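Local structure of pumilio homolog 23 (Arabidopsis thaliana, 5WZJ) at residues Phe315-Ser318 against Cys322-Phe325; Val326-Ile331 against Val363-Ala368. The protein binds RNA sequence-specifically through pumilio repeats stacked into a right-handed superhelix, recognises 18S rRNA, and probably regulates translation and mRNA stability. One frame throughout, in Å; residues are numbered along the deposited sequence.

Contact 1: Phe315-Ser318 against Cys322-Phe325; sequences FELS and CANF. With nucleotides of chain B.
The side-chain amide oxygen OD1 of Asn324, a residue whose CB rests on Ser318 O (3.1 Å), is gripped by two donors: N3 of U6 in chain B, at 2.9 Å from OD1 with a fairly straight angle of 158°, and, weakly, Gln328 NE2. At the other end of the amide, ND2 gives one hydrogen bond to U6 O2 at 3.0 Å and another to Asp320 O, in the loop between the two helices, which fixes the amide's rotation. CG sits between the backbone N and the carbonyl carbon (chi1 83°), a torsion that turns the amide away from helix 314-318 toward the RNA. Behind it, Leu317 CD2 packs on Ala323 CB at 3.8 Å, and Ser318 OG bonds back to Leu314 O in its own helix. Phe325 lays one ring face flat against the base of G7 in chain B, with CE2 3.3 Å from C5, while its CZ comes to 3.3 Å from O2' of U6. A serine in place of Phe325 would probably deprive the G7 base of its flat apolar support and open a gap beside the U6 ribose. Asn324 and Phe325 are neighbours on the RNA-binding helix of a PUF repeat, one reading a base edge and the other covering a base face; the amide's orientation, held by Asp320 O, is consistent with a preference for uracil, because the N3 of a neutral cytosine carries no hydrogen to offer OD1.

Contact 2: Val326-Ile331 against Val363-Ala368; sequences VIQALI and VASLIA. With nucleotides of chain B.
Gln328 and Ile331 of one RNA-binding helix meet Ser365 and Leu366 of helix 360-373 in the side-by-side helix packing of the PUF superhelix. The segments 326-331 and 363-368 run almost exactly parallel, 3° apart, with their axes 8.8 Å from each other at closest approach. Gln328 starts at this seam and ends on the RNA. Its CB lies 3.6 Å from Ser365 OG, and its CG touches the same hydroxyl. Both are van der Waals contacts made by carbon; the hydroxyl's hydrogen bond goes to Gly361 O, one turn back in its own helix. Beyond CG the chain runs extended (chi2 -178°), carrying CD to the N3 and O2 edge of U5 in chain B. There OE1 accepts the N3 hydrogen of U5 at 2.7 Å, in a nearly straight bond of 172°, and NE2 returns a longer one to U5 O2 at 3.2 Å. The amide thus offers an acceptor to the imide N-H and a donor to the neighbouring carbonyl, a pairing that suits uracil. One turn further along, Ile331 closes the seam. Segment 326-331 belongs to the Pumilio 6 repeat, and on another side its Val326 and Leu330 pack against helices 284-296 and 299-310, so the helix is held between neighbours in the superhelix. The methyl CG2 of Ile331, anti to the backbone N, reaches across to the backbone of the other helix: it rests 3.4 Å from Ser365 O and 3.5 Å from Leu366 CA. A methyl of the leucine side chain meets the same group, with Leu366 CD1 lying 3.9 Å from Ile331 CG2.

Reading from the N terminus toward the C terminus, the chain passes through helix 314-318, turns in the three residues 319-321 and enters helix 323-332, and contact 1 closes that tight loop. Contact 2 opens only afterwards, on the later turns of the same helix, and closes a much longer excursion of 31 residues that includes helices 337-347 and 351-356 before helix 360-373 comes alongside. The two are therefore in series, neither nested nor crossed, with centres about 10 Å apart. Helix 323-332 is their shared element: Ile327 CG2 packs 3.3 Å from Ser318 OG, joining the pair. Together they tie a short-range hairpin of helices to helix 360-373 in the superhelix.

Contact 1: Phe315-Ser318 against Cys322-Phe325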
loop_
_atom_site.group_PDB
_atom_site.type_symbol
_atom_site.label_atom_id
_atom_site.label_comp_id
_atom_site.label_asym_id
_atom_site.label_seq_id
_atom_site.Cartn_x
_atom_site.Cartn_y
_atom_site.Cartn_z
ATOM N N PHE A 315 21.074 -12.550 -2.775
ATOM C CA PHE A 315 20.588 -13.033 -4.062
ATOM C C PHE A 315 19.731 -14.277 -3.889
ATOM O O PHE A 315 18.678 -14.399 -4.527
ATOM C CB PHE A 315 21.744 -13.307 -5.032
ATOM C CG PHE A 315 21.282 -13.866 -6.353
ATOM C CD1 PHE A 315 20.539 -13.086 -7.217
ATOM C CD2 PHE A 315 21.534 -15.184 -6.693
ATOM C CE1 PHE A 315 20.074 -13.595 -8.416
ATOM C CE2 PHE A 315 21.077 -15.701 -7.899
ATOM C CZ PHE A 315 20.351 -14.898 -8.764
ATOM N N GLU A 316 20.154 -15.204 -3.022
ATOM C CA GLU A 316 19.345 -16.398 -2.777
ATOM C C GLU A 316 17.942 -16.026 -2.313
ATOM O O GLU A 316 16.952 -16.618 -2.766
ATOM C CB GLU A 316 20.011 -17.306 -1.742
ATOM C CG GLU A 316 19.189 -18.564 -1.461
ATOM C CD GLU A 316 19.717 -19.386 -0.292
ATOM O OE1 GLU A 316 20.893 -19.200 0.097
ATOM O OE2 GLU A 316 18.945 -20.215 0.243
ATOM N N LEU A 317 17.834 -15.040 -1.415
ATOM C CA LEU A 317 16.518 -14.627 -0.935
ATOM C C LEU A 317 15.738 -13.873 -2.012
ATOM O O LEU A 317 14.502 -13.967 -2.071
ATOM C CB LEU A 317 16.674 -13.785 0.338
ATOM C CG LEU A 317 17.245 -14.551 1.544
ATOM C CD1 LEU A 317 17.584 -13.613 2.693
ATOM C CD2 LEU A 317 16.300 -15.664 2.026
ATOM N N SER A 318 16.442 -13.172 -2.901
ATOM C CA SER A 318 15.790 -12.421 -3.970
ATOM C C SER A 318 15.177 -13.314 -5.039
ATOM O O SER A 318 14.293 -12.858 -5.770
ATOM C CB SER A 318 16.782 -11.460 -4.618
ATOM O OG SER A 318 17.211 -10.485 -3.691
ATOM N N CYS A 322 8.699 -15.746 -1.957
ATOM C CA CYS A 322 8.259 -14.960 -0.805
ATOM C C CYS A 322 9.347 -14.046 -0.266
ATOM O O CYS A 322 9.101 -12.865 -0.004
ATOM C CB CYS A 322 7.774 -15.881 0.328
ATOM S SG CYS A 322 6.279 -16.816 -0.065
ATOM N N ALA A 323 10.546 -14.580 -0.061
ATOM C CA ALA A 323 11.606 -13.803 0.562
ATOM C C ALA A 323 12.043 -12.607 -0.279
ATOM O O ALA A 323 12.648 -11.682 0.268
ATOM C CB ALA A 323 12.813 -14.702 0.840
ATOM N N ASN A 324 11.775 -12.595 -1.592
ATOM C CA ASN A 324 12.250 -11.446 -2.361
ATOM C C ASN A 324 11.540 -10.174 -1.929
ATOM O O ASN A 324 12.110 -9.086 -2.036
ATOM C CB ASN A 324 12.102 -11.674 -3.872
ATOM C CG ASN A 324 10.713 -11.376 -4.388
ATOM O OD1 ASN A 324 10.441 -10.268 -4.851
ATOM N ND2 ASN A 324 9.820 -12.369 -4.314
ATOM N N PHE A 325 10.315 -10.286 -1.405
ATOM C CA PHE A 325 9.653 -9.092 -0.885
ATOM C C PHE A 325 10.290 -8.617 0.414
ATOM O O PHE A 325 10.279 -7.413 0.699
ATOM C CB PHE A 325 8.164 -9.357 -0.698
ATOM C CG PHE A 325 7.435 -9.577 -1.990
ATOM C CD1 PHE A 325 7.022 -8.494 -2.760
ATOM C CD2 PHE A 325 7.190 -10.868 -2.448
ATOM C CE1 PHE A 325 6.355 -8.688 -3.957
ATOM C CE2 PHE A 325 6.542 -11.074 -3.653
ATOM C CZ PHE A 325 6.108 -9.980 -4.405
ATOM P P G B 7 1.864 -14.325 -7.462
ATOM O OP1 G B 7 1.513 -15.577 -8.170
ATOM O OP2 G B 7 0.962 -13.156 -7.353
ATOM O "O5'" G B 7 2.168 -14.683 -5.938
ATOM C "C5'" G B 7 2.934 -15.824 -5.600
ATOM C "C4'" G B 7 3.167 -15.902 -4.111
ATOM O "O4'" G B 7 4.191 -14.957 -3.704
ATOM C "C3'" G B 7 1.983 -15.540 -3.234
ATOM O "O3'" G B 7 1.020 -16.575 -3.166
ATOM C "C2'" G B 7 2.658 -15.222 -1.905
ATOM O "O2'" G B 7 3.008 -16.418 -1.230
ATOM C "C1'" G B 7 3.948 -14.535 -2.378
ATOM N N9 G B 7 3.797 -13.073 -2.358
ATOM C C8 G B 7 3.111 -12.290 -3.257
ATOM N N7 G B 7 3.126 -11.031 -2.932
ATOM C C5 G B 7 3.848 -10.977 -1.747
ATOM C C6 G B 7 4.193 -9.875 -0.921
ATOM O O6 G B 7 3.912 -8.689 -1.092
ATOM N N1 G B 7 4.945 -10.251 0.186
ATOM C C2 G B 7 5.300 -11.547 0.465
ATOM N N2 G B 7 6.015 -11.732 1.584
ATOM N N3 G B 7 4.980 -12.587 -0.294
ATOM C C4 G B 7 4.261 -12.233 -1.375
ATOM P P U B 6 3.610 -8.911 -11.138
ATOM O OP1 U B 6 4.704 -9.060 -12.129
ATOM O OP2 U B 6 2.275 -8.463 -11.575
ATOM O "O5'" U B 6 3.407 -10.282 -10.355
ATOM C "C5'" U B 6 3.604 -11.547 -10.968
ATOM C "C4'" U B 6 4.105 -12.550 -9.960
ATOM O "O4'" U B 6 5.503 -12.269 -9.679
ATOM C "C3'" U B 6 3.380 -12.512 -8.609
ATOM O "O3'" U B 6 3.275 -13.831 -8.066
ATOM C "C2'" U B 6 4.310 -11.662 -7.742
ATOM O "O2'" U B 6 4.215 -11.920 -6.357
ATOM C "C1'" U B 6 5.683 -12.050 -8.288
ATOM N N1 U B 6 6.729 -11.025 -8.124
ATOM C C2 U B 6 7.750 -11.277 -7.219
ATOM O O2 U B 6 7.799 -12.299 -6.545
ATOM N N3 U B 6 8.705 -10.292 -7.125
ATOM C C4 U B 6 8.753 -9.110 -7.842
ATOM O O4 U B 6 9.684 -8.316 -7.660
ATOM C C5 U B 6 7.667 -8.927 -8.761
ATOM C C6 U B 6 6.712 -9.862 -8.866
ATOM P P U B 5 0.192 -4.515 -7.935
ATOM O OP1 U B 5 -0.625 -5.090 -9.030
ATOM O OP2 U B 5 -0.134 -4.746 -6.505
ATOM O "O5'" U B 5 1.708 -4.956 -8.155
ATOM C "C5'" U B 5 2.333 -4.785 -9.420
ATOM C "C4'" U B 5 3.542 -5.674 -9.558
ATOM O "O4'" U B 5 4.577 -5.212 -8.648
ATOM C "C3'" U B 5 3.299 -7.140 -9.213
ATOM O "O3'" U B 5 4.171 -7.934 -10.001
ATOM C "C2'" U B 5 3.738 -7.214 -7.751
ATOM O "O2'" U B 5 4.109 -8.503 -7.315
ATOM C "C1'" U B 5 4.920 -6.249 -7.744
ATOM N N1 U B 5 5.193 -5.624 -6.442
ATOM C C2 U B 5 6.481 -5.734 -5.957
ATOM O O2 U B 5 7.352 -6.340 -6.548
ATOM N N3 U B 5 6.712 -5.125 -4.751
ATOM C C4 U B 5 5.796 -4.423 -4.001
ATOM O O4 U B 5 6.168 -3.935 -2.939
ATOM C C5 U B 5 4.483 -4.338 -4.568
ATOM C C6 U B 5 4.228 -4.923 -5.750
#

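Contact 2: Val326-Ile331 against Val363-Ala368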
loop_
_atom_site.group_PDB
_atom_site.type_symbol
_atom_site.label_atom_id
_atom_site.label_comp_id
_atom_site.label_asym_id
_atom_site.label_seq_id
_atom_site.Cartn_x
_atom_site.Cartn_y
_atom_site.Cartn_z
ATOM N N VAL A 326 10.863 -9.537 1.204
ATOM C CA VAL A 326 11.655 -9.121 2.356
ATOM C C VAL A 326 12.892 -8.361 1.900
ATOM O O VAL A 326 13.271 -7.346 2.500
ATOM C CB VAL A 326 12.044 -10.333 3.223
ATOM C CG1 VAL A 326 12.791 -9.859 4.473
ATOM C CG2 VAL A 326 10.807 -11.137 3.627
ATOM N N ILE A 327 13.545 -8.841 0.842
ATOM C CA ILE A 327 14.716 -8.135 0.335
ATOM C C ILE A 327 14.317 -6.747 -0.159
ATOM O O ILE A 327 15.038 -5.764 0.054
ATOM C CB ILE A 327 15.407 -8.972 -0.758
ATOM C CG1 ILE A 327 15.887 -10.302 -0.177
ATOM C CG2 ILE A 327 16.592 -8.208 -1.365
ATOM C CD1 ILE A 327 16.739 -10.137 1.116
ATOM N N GLN A 328 13.144 -6.637 -0.790
ATOM C CA GLN A 328 12.672 -5.326 -1.223
ATOM C C GLN A 328 12.517 -4.377 -0.043
ATOM O O GLN A 328 12.918 -3.207 -0.117
ATOM C CB GLN A 328 11.348 -5.463 -1.967
ATOM C CG GLN A 328 11.465 -6.039 -3.380
ATOM C CD GLN A 328 10.110 -6.090 -4.060
ATOM O OE1 GLN A 328 9.295 -5.176 -3.901
ATOM N NE2 GLN A 328 9.847 -7.168 -4.801
ATOM N N ALA A 329 11.929 -4.862 1.056
ATOM C CA ALA A 329 11.820 -4.042 2.261
ATOM C C ALA A 329 13.196 -3.726 2.834
ATOM O O ALA A 329 13.457 -2.591 3.249
ATOM C CB ALA A 329 10.945 -4.753 3.306
ATOM N N LEU A 330 14.091 -4.713 2.869
ATOM C CA LEU A 330 15.438 -4.460 3.382
ATOM C C LEU A 330 16.144 -3.379 2.568
ATOM O O LEU A 330 16.711 -2.432 3.125
ATOM C CB LEU A 330 16.259 -5.745 3.362
ATOM C CG LEU A 330 17.710 -5.616 3.846
ATOM C CD1 LEU A 330 17.803 -5.687 5.369
ATOM C CD2 LEU A 330 18.526 -6.719 3.235
ATOM N N ILE A 331 16.140 -3.527 1.245
ATOM C CA ILE A 331 16.781 -2.548 0.368
ATOM C C ILE A 331 16.215 -1.154 0.621
ATOM O O ILE A 331 16.960 -0.184 0.822
ATOM C CB ILE A 331 16.610 -2.960 -1.106
ATOM C CG1 ILE A 331 17.381 -4.248 -1.416
ATOM C CG2 ILE A 331 17.079 -1.835 -2.033
ATOM C CD1 ILE A 331 17.031 -4.841 -2.778
ATOM N N VAL A 363 15.013 -5.202 -8.241
ATOM C CA VAL A 363 15.798 -4.259 -9.034
ATOM C C VAL A 363 15.290 -2.840 -8.822
ATOM O O VAL A 363 16.069 -1.915 -8.571
ATOM C CB VAL A 363 15.763 -4.658 -10.523
ATOM C CG1 VAL A 363 16.505 -3.629 -11.364
ATOM C CG2 VAL A 363 16.386 -6.030 -10.711
ATOM N N ALA A 364 13.968 -2.653 -8.917
ATOM C CA ALA A 364 13.375 -1.336 -8.693
ATOM C C ALA A 364 13.744 -0.777 -7.325
ATOM O O ALA A 364 14.042 0.412 -7.189
ATOM C CB ALA A 364 11.848 -1.426 -8.824
ATOM N N SER A 365 13.712 -1.617 -6.288
ATOM C CA SER A 365 14.025 -1.117 -4.955
ATOM C C SER A 365 15.472 -0.659 -4.867
ATOM O O SER A 365 15.763 0.373 -4.254
ATOM C CB SER A 365 13.738 -2.194 -3.900
ATOM O OG SER A 365 12.362 -2.542 -3.898
ATOM N N LEU A 366 16.399 -1.426 -5.442
ATOM C CA LEU A 366 17.809 -1.057 -5.338
ATOM C C LEU A 366 18.089 0.241 -6.085
ATOM O O LEU A 366 18.780 1.131 -5.569
ATOM C CB LEU A 366 18.690 -2.190 -5.864
ATOM C CG LEU A 366 20.178 -2.049 -5.562
ATOM C CD1 LEU A 366 20.422 -2.012 -4.054
ATOM C CD2 LEU A 366 20.992 -3.173 -6.217
ATOM N N ILE A 367 17.531 0.379 -7.282
ATOM C CA ILE A 367 17.708 1.610 -8.045
ATOM C C ILE A 367 17.137 2.802 -7.284
ATOM O O ILE A 367 17.765 3.865 -7.206
ATOM C CB ILE A 367 17.069 1.462 -9.437
ATOM C CG1 ILE A 367 17.820 0.391 -10.242
ATOM C CG2 ILE A 367 17.067 2.799 -10.160
ATOM C CD1 ILE A 367 17.164 0.044 -11.551
ATOM N N ALA A 368 15.954 2.637 -6.688
ATOM C CA ALA A 368 15.318 3.758 -6.001
ATOM C C ALA A 368 16.117 4.197 -4.781
ATOM O O ALA A 368 16.217 5.396 -4.495
ATOM C CB ALA A 368 13.892 3.383 -5.592
ATOM P P U B 5 0.192 -4.515 -7.935
ATOM O OP1 U B 5 -0.625 -5.090 -9.030
ATOM O OP2 U B 5 -0.134 -4.746 -6.505
ATOM O "O5'" U B 5 1.708 -4.956 -8.155
ATOM C "C5'" U B 5 2.333 -4.785 -9.420
ATOM C "C4'" U B 5 3.542 -5.674 -9.558
ATOM O "O4'" U B 5 4.577 -5.212 -8.648
ATOM C "C3'" U B 5 3.299 -7.140 -9.213
ATOM O "O3'" U B 5 4.171 -7.934 -10.001
ATOM C "C2'" U B 5 3.738 -7.214 -7.751
ATOM O "O2'" U B 5 4.109 -8.503 -7.315
ATOM C "C1'" U B 5 4.920 -6.249 -7.744
ATOM N N1 U B 5 5.193 -5.624 -6.442
ATOM C C2 U B 5 6.481 -5.734 -5.957
ATOM O O2 U B 5 7.352 -6.340 -6.548
ATOM N N3 U B 5 6.712 -5.125 -4.751
ATOM C C4 U B 5 5.796 -4.423 -4.001
ATOM O O4 U B 5 6.168 -3.935 -2.939
ATOM C C5 U B 5 4.483 -4.338 -4.568
ATOM C C6 U B 5 4.228 -4.923 -5.750
#